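Local coordinates for DUF115 domain-containing protein (Magnetospirillum magneticum AMB-1, PDB 5MU5) that probably transfers sugars onto flagellin, as a glycosyltransferase of the Maf family, and is involved in the formation of bacterial flagella, at residues P274-G279 with L509-T514; E408-G413 with N488-S493; F412-G417 with V496-T501; P456-G461 with T501-S506. One frame throughout, in Å; residues are numbered along the deposited sequence.

Contact 1: residues P274-G279 with L509-T514; sequences PVFIVG and LRLKST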
loop_
_atom_site.group_PDB
_atom_site.type_symbol
_atom_site.label_atom_id
_atom_site.label_comp_id
_atom_site.label_asym_id
_atom_site.label_seq_id
_atom_site.Cartn_x
_atom_site.Cartn_y
_atom_site.Cartn_z
ATOM N N PRO A 274 17.153 26.411 13.419
ATOM C CA PRO A 274 16.773 25.885 12.119
ATOM C C PRO A 274 17.498 24.593 11.810
ATOM O O PRO A 274 18.549 24.324 12.358
ATOM C CB PRO A 274 17.184 26.984 11.130
ATOM C CG PRO A 274 18.007 27.941 11.885
ATOM C CD PRO A 274 18.017 27.590 13.337
ATOM N N VAL A 275 16.923 23.806 10.924
ATOM C CA VAL A 275 17.534 22.576 10.488
ATOM C C VAL A 275 17.749 22.621 8.970
ATOM O O VAL A 275 16.904 23.118 8.215
ATOM C CB VAL A 275 16.695 21.352 10.933
ATOM C CG1 VAL A 275 15.411 21.249 10.136
ATOM C CG2 VAL A 275 17.506 20.082 10.761
ATOM N N PHE A 276 18.918 22.138 8.550
ATOM C CA PHE A 276 19.259 21.988 7.154
ATOM C C PHE A 276 19.161 20.525 6.809
ATOM O O PHE A 276 19.896 19.712 7.378
ATOM C CB PHE A 276 20.681 22.432 6.847
ATOM C CG PHE A 276 20.922 23.888 7.018
ATOM C CD1 PHE A 276 19.876 24.790 7.247
ATOM C CD2 PHE A 276 22.198 24.366 6.909
ATOM C CE1 PHE A 276 20.130 26.126 7.371
ATOM C CE2 PHE A 276 22.453 25.711 7.039
ATOM C CZ PHE A 276 21.429 26.589 7.272
ATOM N N ILE A 277 18.239 20.202 5.903
ATOM C CA ILE A 277 18.025 18.836 5.441
ATOM C C ILE A 277 18.705 18.737 4.107
ATOM O O ILE A 277 18.378 19.477 3.195
ATOM C CB ILE A 277 16.533 18.523 5.345
ATOM C CG1 ILE A 277 15.966 18.456 6.763
ATOM C CG2 ILE A 277 16.308 17.196 4.641
ATOM C CD1 ILE A 277 14.492 18.715 6.857
ATOM N N VAL A 278 19.667 17.834 4.007
ATOM C CA VAL A 278 20.529 17.776 2.858
ATOM C C VAL A 278 20.386 16.448 2.155
ATOM O O VAL A 278 20.690 15.416 2.723
ATOM C CB VAL A 278 22.012 17.940 3.259
ATOM C CG1 VAL A 278 22.878 18.051 2.030
ATOM C CG2 VAL A 278 22.199 19.180 4.120
ATOM N N GLY A 279 19.927 16.499 0.906
ATOM C CA GLY A 279 19.845 15.318 0.055
ATOM C C GLY A 279 21.032 15.217 -0.881
ATOM O O GLY A 279 21.968 16.038 -0.840
ATOM N N LEU A 509 19.340 33.458 2.346
ATOM C CA LEU A 509 19.151 32.836 3.646
ATOM C C LEU A 509 19.796 33.659 4.752
ATOM O O LEU A 509 20.971 33.953 4.671
ATOM C CB LEU A 509 19.746 31.431 3.620
ATOM C CG LEU A 509 19.732 30.579 4.887
ATOM C CD1 LEU A 509 19.670 29.100 4.524
ATOM C CD2 LEU A 509 20.938 30.858 5.770
ATOM N N ARG A 510 19.015 34.044 5.760
ATOM C CA ARG A 510 19.521 34.733 6.964
ATOM C C ARG A 510 18.892 34.024 8.147
ATOM O O ARG A 510 17.673 33.918 8.222
ATOM C CB ARG A 510 19.098 36.210 7.039
ATOM C CG ARG A 510 19.630 37.131 5.950
ATOM C CD ARG A 510 21.149 37.305 5.996
ATOM N NE ARG A 510 21.614 38.230 4.961
ATOM C CZ ARG A 510 21.721 37.942 3.662
ATOM N NH1 ARG A 510 21.389 36.741 3.185
ATOM N NH2 ARG A 510 22.156 38.869 2.820
ATOM N N LEU A 511 19.705 33.561 9.079
ATOM C CA LEU A 511 19.198 32.856 10.244
ATOM C C LEU A 511 19.185 33.775 11.455
ATOM O O LEU A 511 19.968 34.703 11.535
ATOM C CB LEU A 511 20.063 31.634 10.522
ATOM C CG LEU A 511 20.236 30.666 9.352
ATOM C CD1 LEU A 511 21.183 29.549 9.779
ATOM C CD2 LEU A 511 18.900 30.108 8.885
ATOM N N LYS A 512 18.294 33.503 12.399
ATOM C CA LYS A 512 18.193 34.278 13.631
ATOM C C LYS A 512 18.842 33.526 14.799
ATOM O O LYS A 512 18.863 34.012 15.917
ATOM C CB LYS A 512 16.716 34.535 13.955
ATOM C CG LYS A 512 15.974 35.328 12.888
ATOM C CD LYS A 512 14.461 35.193 13.032
ATOM C CE LYS A 512 13.728 35.891 11.889
ATOM N NZ LYS A 512 12.420 35.230 11.627
ATOM N N SER A 513 19.380 32.344 14.540
ATOM C CA SER A 513 19.894 31.488 15.606
ATOM C C SER A 513 21.341 31.782 15.982
ATOM O O SER A 513 22.024 32.521 15.304
ATOM C CB SER A 513 19.787 30.035 15.164
ATOM O OG SER A 513 20.382 29.893 13.885
ATOM N N THR A 514 21.784 31.153 17.064
ATOM C CA THR A 514 23.159 31.231 17.551
ATOM C C THR A 514 23.712 29.838 17.850
ATOM O O THR A 514 22.944 28.860 17.955
ATOM C CB THR A 514 23.213 32.003 18.872
ATOM O OG1 THR A 514 22.538 31.250 19.891
ATOM C CG2 THR A 514 22.554 33.362 18.726
#

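Contact 2: residues E408-G413 with N488-S493; sequences ELYLFG and NAFNCS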
loop_
_atom_site.group_PDB
_atom_site.type_symbol
_atom_site.label_atom_id
_atom_site.label_comp_id
_atom_site.label_asym_id
_atom_site.label_seq_id
_atom_site.Cartn_x
_atom_site.Cartn_y
_atom_site.Cartn_z
ATOM N N GLU A 408 11.590 25.351 11.527
ATOM C CA GLU A 408 12.174 26.129 10.473
ATOM C C GLU A 408 13.124 25.192 9.735
ATOM O O GLU A 408 14.129 24.751 10.274
ATOM C CB GLU A 408 12.892 27.341 11.039
ATOM C CG GLU A 408 13.268 28.378 9.978
ATOM C CD GLU A 408 14.065 29.545 10.549
ATOM O OE1 GLU A 408 13.858 29.879 11.729
ATOM O OE2 GLU A 408 14.886 30.141 9.828
ATOM N N LEU A 409 12.778 24.868 8.502
ATOM C CA LEU A 409 13.488 23.857 7.730
ATOM C C LEU A 409 14.021 24.425 6.449
ATOM O O LEU A 409 13.319 25.153 5.773
ATOM C CB LEU A 409 12.528 22.739 7.322
ATOM C CG LEU A 409 12.234 21.577 8.250
ATOM C CD1 LEU A 409 11.758 22.027 9.613
ATOM C CD2 LEU A 409 11.183 20.695 7.601
ATOM N N TYR A 410 15.243 24.036 6.102
ATOM C CA TYR A 410 15.842 24.412 4.837
ATOM C C TYR A 410 16.250 23.154 4.107
ATOM O O TYR A 410 16.979 22.317 4.648
ATOM C CB TYR A 410 17.035 25.322 5.054
ATOM C CG TYR A 410 16.635 26.636 5.668
ATOM C CD1 TYR A 410 16.488 26.766 7.036
ATOM C CD2 TYR A 410 16.369 27.746 4.876
ATOM C CE1 TYR A 410 16.096 27.964 7.598
ATOM C CE2 TYR A 410 15.986 28.951 5.432
ATOM C CZ TYR A 410 15.849 29.048 6.790
ATOM O OH TYR A 410 15.477 30.243 7.353
ATOM N N LEU A 411 15.765 23.010 2.883
ATOM C CA LEU A 411 16.161 21.883 2.050
ATOM C C LEU A 411 17.281 22.241 1.073
ATOM O O LEU A 411 17.212 23.217 0.343
ATOM C CB LEU A 411 14.978 21.343 1.266
ATOM C CG LEU A 411 13.689 21.053 2.019
ATOM C CD1 LEU A 411 12.671 20.597 0.984
ATOM C CD2 LEU A 411 13.851 20.026 3.128
ATOM N N PHE A 412 18.304 21.407 1.058
ATOM C CA PHE A 412 19.413 21.535 0.145
ATOM C C PHE A 412 19.620 20.174 -0.512
ATOM O O PHE A 412 19.457 19.128 0.133
ATOM C CB PHE A 412 20.679 21.935 0.897
ATOM C CG PHE A 412 20.587 23.259 1.587
ATOM C CD1 PHE A 412 20.124 23.338 2.883
ATOM C CD2 PHE A 412 21.009 24.409 0.956
ATOM C CE1 PHE A 412 20.071 24.558 3.541
ATOM C CE2 PHE A 412 20.945 25.630 1.590
ATOM C CZ PHE A 412 20.483 25.708 2.885
ATOM N N GLY A 413 19.951 20.189 -1.795
ATOM C CA GLY A 413 20.209 18.965 -2.537
ATOM C C GLY A 413 19.021 18.031 -2.623
ATOM O O GLY A 413 19.203 16.824 -2.758
ATOM N N ASN A 488 7.793 26.100 8.986
ATOM C CA ASN A 488 8.169 27.067 7.988
ATOM C C ASN A 488 9.333 26.477 7.154
ATOM O O ASN A 488 10.484 26.490 7.575
ATOM C CB ASN A 488 8.558 28.329 8.741
ATOM C CG ASN A 488 8.658 29.538 7.864
ATOM O OD1 ASN A 488 7.890 29.718 6.914
ATOM N ND2 ASN A 488 9.609 30.404 8.193
ATOM N N ALA A 489 9.024 25.939 5.983
ATOM C CA ALA A 489 9.999 25.237 5.164
ATOM C C ALA A 489 10.428 25.991 3.909
ATOM O O ALA A 489 9.604 26.471 3.146
ATOM C CB ALA A 489 9.454 23.877 4.780
ATOM N N PHE A 490 11.738 26.059 3.701
ATOM C CA PHE A 490 12.324 26.735 2.563
ATOM C C PHE A 490 13.045 25.736 1.699
ATOM O O PHE A 490 13.659 24.811 2.204
ATOM C CB PHE A 490 13.273 27.813 3.040
ATOM C CG PHE A 490 12.606 28.841 3.898
ATOM C CD1 PHE A 490 12.557 28.686 5.275
ATOM C CD2 PHE A 490 11.969 29.934 3.328
ATOM C CE1 PHE A 490 11.922 29.624 6.065
ATOM C CE2 PHE A 490 11.339 30.872 4.113
ATOM C CZ PHE A 490 11.307 30.716 5.477
ATOM N N ASN A 491 12.922 25.876 0.387
ATOM C CA ASN A 491 13.611 24.976 -0.514
ATOM C C ASN A 491 14.643 25.799 -1.240
ATOM O O ASN A 491 14.277 26.700 -1.985
ATOM C CB ASN A 491 12.643 24.336 -1.502
ATOM C CG ASN A 491 13.304 23.267 -2.360
ATOM O OD1 ASN A 491 14.488 22.925 -2.179
ATOM N ND2 ASN A 491 12.539 22.723 -3.301
ATOM N N CYS A 492 15.920 25.505 -0.980
ATOM C CA CYS A 492 17.036 26.155 -1.657
ATOM C C CYS A 492 17.570 25.337 -2.834
ATOM O O CYS A 492 18.484 25.785 -3.552
ATOM C CB CYS A 492 18.182 26.435 -0.664
ATOM S SG CYS A 492 17.722 27.439 0.787
ATOM N N SER A 493 16.992 24.151 -3.049
ATOM C CA SER A 493 17.429 23.239 -4.103
ATOM C C SER A 493 16.964 23.678 -5.495
ATOM O O SER A 493 15.851 24.161 -5.664
ATOM C CB SER A 493 16.891 21.834 -3.829
ATOM O OG SER A 493 17.162 21.458 -2.497
#

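Contact 3: residues F412-G417 with V496-T501; sequences FGVDLG and VMIENT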
loop_
_atom_site.group_PDB
_atom_site.type_symbol
_atom_site.label_atom_id
_atom_site.label_comp_id
_atom_site.label_asym_id
_atom_site.label_seq_id
_atom_site.Cartn_x
_atom_site.Cartn_y
_atom_site.Cartn_z
ATOM N N PHE A 412 18.304 21.407 1.058
ATOM C CA PHE A 412 19.413 21.535 0.145
ATOM C C PHE A 412 19.620 20.174 -0.512
ATOM O O PHE A 412 19.457 19.128 0.133
ATOM C CB PHE A 412 20.679 21.935 0.897
ATOM C CG PHE A 412 20.587 23.259 1.587
ATOM C CD1 PHE A 412 20.124 23.338 2.883
ATOM C CD2 PHE A 412 21.009 24.409 0.956
ATOM C CE1 PHE A 412 20.071 24.558 3.541
ATOM C CE2 PHE A 412 20.945 25.630 1.590
ATOM C CZ PHE A 412 20.483 25.708 2.885
ATOM N N GLY A 413 19.951 20.189 -1.795
ATOM C CA GLY A 413 20.209 18.965 -2.537
ATOM C C GLY A 413 19.021 18.031 -2.623
ATOM O O GLY A 413 19.203 16.824 -2.758
ATOM N N VAL A 414 17.819 18.579 -2.463
ATOM C CA VAL A 414 16.572 17.827 -2.582
ATOM C C VAL A 414 16.008 18.262 -3.930
ATOM O O VAL A 414 15.038 19.012 -3.996
ATOM C CB VAL A 414 15.579 18.162 -1.475
ATOM C CG1 VAL A 414 14.347 17.264 -1.574
ATOM C CG2 VAL A 414 16.220 17.957 -0.130
ATOM N N ASP A 415 16.671 17.806 -4.993
ATOM C CA ASP A 415 16.360 18.204 -6.357
ATOM C C ASP A 415 15.170 17.409 -6.894
ATOM O O ASP A 415 14.207 17.986 -7.379
ATOM C CB ASP A 415 17.573 17.973 -7.270
ATOM C CG ASP A 415 18.751 18.885 -6.947
ATOM O OD1 ASP A 415 18.689 19.640 -5.957
ATOM O OD2 ASP A 415 19.760 18.828 -7.689
ATOM N N LEU A 416 15.263 16.086 -6.827
ATOM C CA LEU A 416 14.182 15.200 -7.254
ATOM C C LEU A 416 13.845 15.454 -8.727
ATOM O O LEU A 416 12.667 15.462 -9.121
ATOM C CB LEU A 416 12.933 15.419 -6.377
ATOM C CG LEU A 416 13.187 15.384 -4.865
ATOM C CD1 LEU A 416 11.914 15.637 -4.099
ATOM C CD2 LEU A 416 13.805 14.056 -4.471
ATOM N N GLY A 417 14.895 15.721 -9.500
ATOM C CA GLY A 417 14.803 16.003 -10.911
ATOM C C GLY A 417 15.906 16.942 -11.374
ATOM O O GLY A 417 16.570 17.566 -10.559
ATOM N N VAL A 496 12.652 20.224 -8.394
ATOM C CA VAL A 496 11.199 20.377 -8.436
ATOM C C VAL A 496 10.645 21.252 -7.317
ATOM O O VAL A 496 11.217 21.343 -6.229
ATOM C CB VAL A 496 10.409 19.047 -8.297
ATOM C CG1 VAL A 496 10.727 18.093 -9.411
ATOM C CG2 VAL A 496 10.618 18.404 -6.927
ATOM N N MET A 497 9.493 21.843 -7.603
ATOM C CA MET A 497 8.691 22.541 -6.618
ATOM C C MET A 497 8.080 21.495 -5.661
ATOM O O MET A 497 7.487 20.489 -6.082
ATOM C CB MET A 497 7.555 23.305 -7.333
ATOM C CG MET A 497 6.678 24.143 -6.408
ATOM S SD MET A 497 7.586 25.515 -5.641
ATOM C CE MET A 497 7.431 26.698 -6.995
ATOM N N ILE A 498 8.242 21.725 -4.368
ATOM C CA ILE A 498 7.652 20.880 -3.346
ATOM C C ILE A 498 6.557 21.690 -2.632
ATOM O O ILE A 498 6.796 22.818 -2.200
ATOM C CB ILE A 498 8.722 20.426 -2.346
ATOM C CG1 ILE A 498 9.869 19.724 -3.092
ATOM C CG2 ILE A 498 8.120 19.520 -1.295
ATOM C CD1 ILE A 498 11.117 19.512 -2.259
ATOM N N GLU A 499 5.353 21.138 -2.553
ATOM C CA GLU A 499 4.258 21.777 -1.815
ATOM C C GLU A 499 4.654 22.063 -0.372
ATOM O O GLU A 499 5.419 21.313 0.240
ATOM C CB GLU A 499 3.023 20.860 -1.728
ATOM C CG GLU A 499 2.279 20.629 -3.014
ATOM C CD GLU A 499 1.086 19.692 -2.833
ATOM O OE1 GLU A 499 0.183 19.996 -2.019
ATOM O OE2 GLU A 499 1.033 18.650 -3.519
ATOM N N ASN A 500 4.056 23.113 0.173
ATOM C CA ASN A 500 4.277 23.555 1.531
ATOM C C ASN A 500 5.696 24.023 1.829
ATOM O O ASN A 500 6.122 24.000 2.981
ATOM C CB ASN A 500 3.829 22.470 2.488
ATOM C CG ASN A 500 2.352 22.229 2.399
ATOM O OD1 ASN A 500 1.599 23.155 2.520
ATOM N ND2 ASN A 500 1.941 20.996 2.210
ATOM N N THR A 501 6.408 24.463 0.796
ATOM C CA THR A 501 7.759 25.006 0.941
ATOM C C THR A 501 7.803 26.306 0.192
ATOM O O THR A 501 7.028 26.488 -0.729
ATOM C CB THR A 501 8.855 24.094 0.311
ATOM O OG1 THR A 501 8.702 24.066 -1.113
ATOM C CG2 THR A 501 8.782 22.707 0.842
HETATM O O HOH W 1 13.815 21.109 -5.399
#

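Contact 4: residues P456-G461 with T501-S506; sequences PGNFGG and TRPLSS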
loop_
_atom_site.group_PDB
_atom_site.type_symbol
_atom_site.label_atom_id
_atom_site.label_comp_id
_atom_site.label_asym_id
_atom_site.label_seq_id
_atom_site.Cartn_x
_atom_site.Cartn_y
_atom_site.Cartn_z
ATOM N N PRO A 456 6.892 21.504 -12.706
ATOM C CA PRO A 456 7.323 22.854 -12.370
ATOM C C PRO A 456 8.531 22.806 -11.434
ATOM O O PRO A 456 8.611 21.935 -10.556
ATOM C CB PRO A 456 6.097 23.464 -11.655
ATOM C CG PRO A 456 5.262 22.306 -11.262
ATOM C CD PRO A 456 5.497 21.260 -12.298
ATOM N N GLY A 457 9.460 23.724 -11.643
ATOM C CA GLY A 457 10.676 23.764 -10.880
ATOM C C GLY A 457 10.526 24.658 -9.680
ATOM O O GLY A 457 9.710 25.577 -9.681
ATOM N N ASN A 458 11.318 24.384 -8.649
ATOM C CA ASN A 458 11.339 25.214 -7.450
ATOM C C ASN A 458 11.651 26.683 -7.776
ATOM O O ASN A 458 11.020 27.605 -7.219
ATOM C CB ASN A 458 12.370 24.667 -6.472
ATOM C CG ASN A 458 12.374 25.400 -5.144
ATOM O OD1 ASN A 458 11.334 25.551 -4.500
ATOM N ND2 ASN A 458 13.561 25.832 -4.709
ATOM N N PHE A 459 12.615 26.900 -8.666
ATOM C CA PHE A 459 12.964 28.263 -9.108
ATOM C C PHE A 459 12.333 28.567 -10.449
ATOM O O PHE A 459 12.914 29.264 -11.293
ATOM C CB PHE A 459 14.494 28.483 -9.128
ATOM C CG PHE A 459 15.114 28.398 -7.760
ATOM C CD1 PHE A 459 14.644 29.199 -6.728
ATOM C CD2 PHE A 459 16.117 27.490 -7.490
ATOM C CE1 PHE A 459 15.177 29.102 -5.455
ATOM C CE2 PHE A 459 16.668 27.398 -6.223
ATOM C CZ PHE A 459 16.198 28.201 -5.205
ATOM N N GLY A 460 11.120 28.053 -10.638
ATOM C CA GLY A 460 10.370 28.307 -11.862
ATOM C C GLY A 460 10.848 27.437 -13.005
ATOM O O GLY A 460 11.742 26.613 -12.861
ATOM N N GLY A 461 10.243 27.625 -14.152
ATOM C CA GLY A 461 10.575 26.800 -15.283
ATOM C C GLY A 461 10.190 25.343 -15.072
ATOM O O GLY A 461 9.266 25.004 -14.318
ATOM N N THR A 501 6.408 24.463 0.796
ATOM C CA THR A 501 7.759 25.006 0.941
ATOM C C THR A 501 7.803 26.306 0.192
ATOM O O THR A 501 7.028 26.488 -0.729
ATOM C CB THR A 501 8.855 24.094 0.311
ATOM O OG1 THR A 501 8.702 24.066 -1.113
ATOM C CG2 THR A 501 8.782 22.707 0.842
ATOM N N ARG A 502 8.693 27.215 0.569
ATOM C CA ARG A 502 8.862 28.454 -0.185
ATOM C C ARG A 502 10.224 28.419 -0.858
ATOM O O ARG A 502 11.211 28.106 -0.235
ATOM C CB ARG A 502 8.746 29.696 0.700
ATOM C CG ARG A 502 7.369 30.346 0.717
ATOM C CD ARG A 502 7.434 31.830 1.094
ATOM N NE ARG A 502 7.983 32.035 2.437
ATOM C CZ ARG A 502 7.308 31.867 3.579
ATOM N NH1 ARG A 502 6.034 31.482 3.562
ATOM N NH2 ARG A 502 7.910 32.073 4.752
ATOM N N PRO A 503 10.280 28.713 -2.149
ATOM C CA PRO A 503 11.575 28.793 -2.807
ATOM C C PRO A 503 12.437 29.842 -2.136
ATOM O O PRO A 503 11.932 30.869 -1.741
ATOM C CB PRO A 503 11.211 29.273 -4.218
ATOM C CG PRO A 503 9.817 28.787 -4.422
ATOM C CD PRO A 503 9.158 28.880 -3.087
ATOM N N LEU A 504 13.724 29.602 -2.023
ATOM C CA LEU A 504 14.622 30.556 -1.399
ATOM C C LEU A 504 16.002 30.294 -1.935
ATOM O O LEU A 504 16.505 29.196 -1.815
ATOM C CB LEU A 504 14.655 30.371 0.120
ATOM C CG LEU A 504 15.597 31.320 0.873
ATOM C CD1 LEU A 504 15.061 32.743 0.855
ATOM C CD2 LEU A 504 15.796 30.896 2.311
ATOM N N SER A 505 16.593 31.303 -2.553
ATOM C CA SER A 505 17.977 31.258 -2.981
ATOM C C SER A 505 18.822 31.217 -1.715
ATOM O O SER A 505 18.555 31.959 -0.770
ATOM C CB SER A 505 18.286 32.503 -3.797
ATOM O OG SER A 505 19.670 32.694 -3.900
ATOM N N SER A 506 19.821 30.342 -1.678
ATOM C CA SER A 506 20.674 30.219 -0.499
ATOM C C SER A 506 21.454 31.522 -0.206
ATOM O O SER A 506 21.906 31.719 0.918
ATOM C CB SER A 506 21.617 29.012 -0.613
ATOM O OG SER A 506 22.557 29.208 -1.635
HETATM O O HOH W 2 9.797 23.736 -3.404
#

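Contact 1: residues P274-G279 with L509-T514
The backbones of Pro274 and Ser513 come nearest each other here, with CA atoms 7.3 Å apart; that is too far for strand pairing, and no hydrogen bond joins residues 274-279 to 509-514. Side chains therefore carry the whole contact. Pro274 offers the outer edge of its ring: CD lies 3.3 Å from Ser513 OG, and CG lies 3.8 Å from Leu511 CD2, the proline and leucine side chains crossing obliquely. The hydroxyl of Ser513 is turned between its own backbone N and carbonyl carbon (chi1 51°), and its hydrogen bond goes to the carbonyl O of Arg297. An alanine in place of Pro274 would lack CG and CD, and would probably leave Leu511 CD2 and the flank of Ser513 facing a gap.

Strand 275-278 runs between strands 408-412 and 299-303 in the large mixed sheet, and with helix 284-294 and strand 299-303 it forms a beta-alpha-beta crossover. Phe276 points out of this strand on the side where the helix packs, for its side chain touches Asn294, as do Leu509 and Leu511. Its ring meets both leucines tip to tip: CZ lies 3.9 Å from Leu511 CD1 and 4.1 Å from Leu509 CD1. The same ring also packs edge-to-face with Phe412 of the neighbouring strand. At the end of 509-514, Thr514 is the N-cap of helix 515-528, its OG1 accepting from Met517 N.

Contact 2: residues E408-G413 with N488-S493
Tyr410 and Phe490 both hold CG anti to the carbonyl carbon, with chi1 at -65° and -59°, which starts their side chains off in the same direction from adjacent strands. The rings lie side by side with planes at 15°, but slid so far that they barely overlap, the centroids being 5.0 Å apart. Phe490 CD1 sits over one face of the tyrosine ring, 3.4 Å from Tyr410 CE2. At the ring's edge, Tyr410 OH donates to Glu408 OE2 at 2.5 Å, using the anti lone pair of a carboxylate carried on an extended chain.

Strands 408-412 and 488-491 are parallel neighbours in the sheet, and strand 275-278 lies on the other flank of 408-412. Their pairing shows the staggered bonding of parallel strands: Leu409 N reaches Asn488 O at 3.0 Å, and Leu409 O receives Phe490 N at 2.8 Å. On the opposite face, Leu409 CB meets Ala489 CB at 4.1 Å. An Asx turn ends strand 488-491, Asn491 OD1 accepting from Ser493 N at 2.9 Å. Beside it Cys492 N binds Leu411 O, while Cys492 SG stands 4.3 Å from the centroid of the Phe412 ring, approaching obliquely.

Contact 3: residues F412-G417 with V496-T501
Asp415 and Val496 meet through a flat peptide carbonyl, no aromatic ring taking part: Val496 N lies in the carbonyl plane of Asp415, 2.9 Å from its O, at a C=O...N angle of 157°. A water adds a second link, donating to Val414 O at 2.8 Å and to Val496 O at 2.7 Å. The apolar contacts are two right-angled crossings. In one, Val496 CG2 packs 3.8 Å from Leu416 CB; CG1 of the same valine, anti to its carbonyl carbon (chi1 -61°), reaches Leu416 O instead, at 3.3 Å. In the other, Val414 CG1 meets Ile498 CD1 at 4.0 Å. An alanine in place of Val496 would keep the backbone bond but would probably open a gap beside Leu416, whose CB would lose its apolar mate. Ile498 also begins a type II turn ending at Thr501, whose OG1 donates to Ile498 O at 2.5 Å.

Both segments are loops that follow parallel strands, 408-412 and 488-491, at their C-terminal ends. Helix 467-482 packs against them, Leu476 touching Val414, Thr472 touching Leu416 and Arg473 touching Val496, while Val463 and Ser465 of strand 462-465 also touch Val496.

Contact 4: residues P456-G461 with T501-S506
Asn458 and Phe459 grip Pro503 and the backbone beyond it without a direct hydrogen bond between the segments. Pro503 points its ring at Asn458, CG lying 3.3 Å from Asn458 O and 3.6 Å from Asn458 OD1. Phe459 comes in with the far end of its ring: CZ is 3.5 Å from Leu504 O, which lies at the ring's edge near its plane, and CE1 packs against Pro503 CB.

The next shell fixes the asparagine. Its CG stands anti to the backbone N (chi1 -175°), within reach of the proline; farther along, Asn458 ND2 stands 3.6 Å above the plane of the Phe459 ring, offset toward the rim. A water donates to Asn458 OD1 and to Thr501 OG1, each at 2.6 Å, and so bridges the two segments. ND2 is held in turn by two carbonyls, those of Asn491 and Ser493, so that both ends of the amide have polar partners.

Farther out, Gly460 N bonds to Gly457 O and closes the turn that carries Asn458 and Phe459. A tetraethylene glycol molecule, probably from the crystallisation liquor, lies about 4 Å from the Phe459 side chain. This is a type I beta turn, in the loop between strands 453-456 and 462-465, packed against the short strand 502-503 at the outer edge of the large mixed sheet.

How the contacts relate
Contacts 1, 2 and 3 are buried, whereas contact 4 lies at the surface. Contacts 1, 2 and 4 all reach the same mixed sheet, and strands 275-278, 408-412, 488-491 and 502-503 follow one another across it. Contact 2 joins two of these strands by regular backbone bonds; contact 1 sets a loop against its strand through side-chain packing alone, with no hydrogen bond across. Contact 3 shares Phe412 and Gly413 with contact 2 and continues from the strand ends into loops, where one backbone bond and a bridging water accompany two small apolar crossings. Contact 4 shares Thr501 with contact 3 and has only a water as its polar bridge. Their centres lie about 8 to 17 Å apart.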